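Local coordinates for prolyl 4-hydroxylase alpha subunit Fe(2+) 2OG dioxygenase domain-containing protein (Burkholderia ambifaria, PDB 3W21) that catalyses, as an Fe(II)- and 2-oxoglutarate-dependent dioxygenase, the oxidation of N-substituted L-amino acids, at the interface of chains A and B. Sequence-based numbering; all coordinates share one arbitrary frame. Chains: chain A/B, Putative uncharacterized protein.

Contact 1: the interface of chains A and B. Residues chain A 89-90, 93, 97, 167, 169; chain B 90, 93-94.
B:Val90 projects from its helix into a pocket of chain A built by A:Leu89, A:Val90, A:Ala93, A:Asn167 and A:Pro169, and it buries 65 Å² there. The patch joins helix 86-107 of chain A to the equivalent helix, 87-107, of chain B across the two-fold relation of two identical subunits; whether the pair persists in solution the structure alone does not show. CB of B:Val90 lies 4.0 Å from CD of A:Pro169, the two side chains meeting at about a right angle. CG1 of B:Val90 rests 3.8 Å from CD of A:Pro169 and also faces CB of A:Ala93. This branch is set opposite the backbone N (chi1 -176°), which leaves CG2 beside that N and pointing another way. There CG2 of B:Val90 packs against the CD2 methyl of A:Leu89 at 3.8 Å, and lies 3.4 Å from the backbone O of A:Asn167, an ordinary contact of a methyl with a carbonyl oxygen. It also approaches CG2 of A:Val90, the two valines meeting at a slant. A beta-branched residue suits this place because its two short methyls, fixed close to the backbone, can face a loop and a helix at once; the proline offers a rigid, apolar ring to one of them. Small residues probably let the two helices come close: A:Val90 sends CG1 to the CB of B:Ala93, 4.0 Å away, the counterpart of the contact between A:Ala93 and B:Val90. Further along, B:Ala94 lays its CB methyl over one face of the A:Phe97 ring, 3.6 Å from the ring centroid, in a CH-pi contact. Chi1 of -67° swings the A:Phe97 ring beside its backbone N, and chi2 of -83° turns a face toward the methyl. The methyl is displaced toward the rim, and its nearest ring atom is CD2 of A:Phe97, 3.4 Å from CB of B:Ala94.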
# COMPACT_ATOMS: atom_id res chain seq x y z
N LEU A 89 -3.32 9.86 5.96
CA LEU A 89 -2.43 8.73 6.24
C LEU A 89 -2.81 7.44 5.50
O LEU A 89 -1.92 6.79 4.92
CB LEU A 89 -2.25 8.47 7.73
CG LEU A 89 -1.44 7.30 8.29
CD1 LEU A 89 0.05 7.47 7.92
CD2 LEU A 89 -1.63 7.22 9.82
N VAL A 90 -4.09 7.05 5.54
CA VAL A 90 -4.53 5.87 4.77
C VAL A 90 -4.17 6.01 3.29
O VAL A 90 -3.55 5.14 2.68
CB VAL A 90 -5.99 5.63 4.92
CG1 VAL A 90 -6.36 4.35 4.19
CG2 VAL A 90 -6.31 5.60 6.43
N ALA A 93 -0.31 5.98 2.66
CA ALA A 93 0.24 4.64 2.88
C ALA A 93 -0.07 3.83 1.60
O ALA A 93 0.76 3.04 1.18
CB ALA A 93 -0.37 3.96 4.11
N PHE A 97 3.12 1.97 -0.09
CA PHE A 97 3.25 0.53 -0.28
C PHE A 97 2.96 0.11 -1.74
O PHE A 97 3.54 -0.82 -2.24
CB PHE A 97 2.45 -0.27 0.75
CG PHE A 97 3.00 -0.12 2.16
CD1 PHE A 97 4.08 -0.91 2.59
CD2 PHE A 97 2.53 0.90 3.02
CE1 PHE A 97 4.67 -0.75 3.83
CE2 PHE A 97 3.11 1.06 4.29
CZ PHE A 97 4.19 0.24 4.67
N ASN A 167 -3.26 6.32 15.01
CA ASN A 167 -3.39 5.59 13.72
C ASN A 167 -2.07 5.04 13.09
O ASN A 167 -2.14 4.12 12.27
CB ASN A 167 -4.14 6.47 12.69
CG ASN A 167 -5.55 6.73 13.12
OD1 ASN A 167 -6.22 5.84 13.60
ND2 ASN A 167 -5.96 7.95 13.04
N PRO A 169 0.68 2.62 12.54
CA PRO A 169 0.62 1.18 12.82
C PRO A 169 1.95 0.57 13.30
O PRO A 169 1.95 -0.57 13.72
CB PRO A 169 0.25 0.54 11.46
CG PRO A 169 0.78 1.52 10.47
CD PRO A 169 0.50 2.90 11.10
N VAL B 90 -4.78 1.45 8.49
CA VAL B 90 -3.58 1.86 7.80
C VAL B 90 -2.77 0.61 7.44
O VAL B 90 -2.27 0.49 6.36
CB VAL B 90 -2.72 2.83 8.65
CG1 VAL B 90 -1.50 3.33 7.88
CG2 VAL B 90 -3.55 4.04 9.13
N ALA B 93 -4.51 -1.42 4.82
CA ALA B 93 -4.40 -0.69 3.52
C ALA B 93 -3.03 -0.95 2.92
O ALA B 93 -2.88 -1.16 1.70
CB ALA B 93 -4.62 0.79 3.72
N ALA B 94 -2.00 -0.97 3.76
CA ALA B 94 -0.65 -1.25 3.25
C ALA B 94 -0.68 -2.61 2.56
O ALA B 94 -0.19 -2.76 1.46
CB ALA B 94 0.37 -1.27 4.39

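Contact 2: the interface of chains A and B. Residues chain A 75-76, 92, 95, 99; chain B 128, 130-131, 133.
B:Tyr131, on a loop of chain B, extends its ring along helix 86-107 of chain A to A:Ser75, a loop-to-helix contact between two subunits of the 2-oxoglutarate dioxygenase family. It buries 109 Å², and a tyrosine fits because its long, flat side chain offers apolar carbon along its length and a hydroxyl at the end. CG lies anti to the carbonyl carbon (chi1 -44°), which sends the ring toward A:Ser75 and A:Val76. The hydroxyl, OH of B:Tyr131, accepts a hydrogen bond from the backbone N of A:Ser75 at 2.8 Å, so recognition here uses the main chain of the serine. CG2 of A:Val76 comes obliquely to the rim, off the ring plane, 3.5 Å from CE2 of B:Tyr131. Nearer the backbone, CB of B:Tyr131 packs against CG1 of A:Ile99 at 4.0 Å. A:Glu95 comes to the ring edge with OE2 in the ring plane, its carboxylate turned 43° from that plane; the same oxygen takes a weak hydrogen bond from the backbone N of B:Tyr131. In a salt bridge, NZ of A:Lys92 meets OE1 of A:Glu95 on the syn side at 3.2 Å, 28° out of the carboxylate plane. This neighbour probably helps keep the carboxylate negative and positioned. A:Ile99, one turn beyond A:Glu95, supplies branched aliphatic bulk: CD1 of A:Ile99 lies 3.7 Å from CG1 of B:Val133, the side chains crossing at about a right angle.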
# COMPACT_ATOMS: atom_id res chain seq x y z
N SER A 75 9.68 8.95 -5.27
CA SER A 75 9.28 8.05 -4.18
C SER A 75 8.84 8.77 -2.88
O SER A 75 9.39 9.80 -2.50
CB SER A 75 10.37 6.99 -3.90
OG SER A 75 11.65 7.58 -3.72
N VAL A 76 7.80 8.22 -2.25
CA VAL A 76 7.37 8.59 -0.89
C VAL A 76 8.31 7.87 0.09
O VAL A 76 8.61 6.70 -0.10
CB VAL A 76 5.91 8.16 -0.66
CG1 VAL A 76 5.38 8.63 0.71
CG2 VAL A 76 5.03 8.67 -1.80
N LYS A 92 -1.80 8.18 1.84
CA LYS A 92 -0.32 8.19 1.55
C LYS A 92 0.25 6.78 1.74
O LYS A 92 1.20 6.43 1.09
CB LYS A 92 0.38 9.20 2.47
CG LYS A 92 1.80 9.59 2.11
CD LYS A 92 1.98 10.02 0.65
CE LYS A 92 1.64 11.49 0.39
NZ LYS A 92 1.46 11.69 -1.08
N GLU A 95 -0.17 4.90 -1.40
CA GLU A 95 0.85 5.33 -2.30
C GLU A 95 2.19 4.73 -1.99
O GLU A 95 2.87 4.20 -2.89
CB GLU A 95 1.00 6.82 -2.22
CG GLU A 95 0.34 7.51 -3.34
CD GLU A 95 0.48 8.99 -3.15
OE1 GLU A 95 -0.40 9.49 -2.47
OE2 GLU A 95 1.52 9.59 -3.57
N ILE A 99 3.81 1.83 -4.29
CA ILE A 99 5.00 2.22 -5.05
C ILE A 99 6.19 1.29 -4.76
O ILE A 99 6.86 0.84 -5.68
CB ILE A 99 5.38 3.71 -4.84
CG1 ILE A 99 4.46 4.63 -5.68
CG2 ILE A 99 6.84 4.00 -5.14
CD1 ILE A 99 4.07 4.09 -7.06
N GLY B 128 -4.38 8.40 -5.06
CA GLY B 128 -3.19 9.27 -5.06
C GLY B 128 -3.16 10.33 -6.17
O GLY B 128 -3.25 10.00 -7.37
N ASP B 130 -0.34 12.33 -6.41
CA ASP B 130 1.09 12.49 -6.74
C ASP B 130 1.79 11.30 -7.42
O ASP B 130 2.59 11.49 -8.34
CB ASP B 130 1.88 12.98 -5.52
CG ASP B 130 1.64 14.46 -5.25
OD1 ASP B 130 1.26 14.82 -4.11
OD2 ASP B 130 1.82 15.27 -6.18
N TYR B 131 1.51 10.09 -6.94
CA TYR B 131 1.75 8.86 -7.71
C TYR B 131 0.43 8.12 -7.65
O TYR B 131 -0.24 8.14 -6.60
CB TYR B 131 2.83 7.97 -7.08
CG TYR B 131 4.07 8.67 -6.60
CD1 TYR B 131 5.29 8.54 -7.27
CD2 TYR B 131 4.03 9.46 -5.43
CE1 TYR B 131 6.43 9.19 -6.82
CE2 TYR B 131 5.17 10.11 -4.96
CZ TYR B 131 6.37 9.98 -5.64
OH TYR B 131 7.48 10.64 -5.15
N VAL B 133 -1.63 4.79 -7.51
CA VAL B 133 -1.48 3.36 -7.34
C VAL B 133 -2.84 2.69 -7.48
O VAL B 133 -3.89 3.30 -7.26
CB VAL B 133 -0.77 2.98 -6.04
CG1 VAL B 133 0.61 3.62 -5.98
CG2 VAL B 133 -1.58 3.32 -4.80

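Contact 1 and contact 2 lie about 12 Å apart, measured between the centres of their C-alpha atoms, and both draw on helix 86-107 of chain A. Contact 1 sets its residues 89, 90, 93 and 97, with the loop at 167 and 169, against the equivalent helix of chain B; contact 2 sets 92, 95 and 99, with the loop at 75-76, against the loop and short strand at 128-133. One helix thus presents different flanks to separate elements of its partner. Each patch recurs with the chains exchanged, which would fix the subunits' relative orientation if this dimer is the biological one.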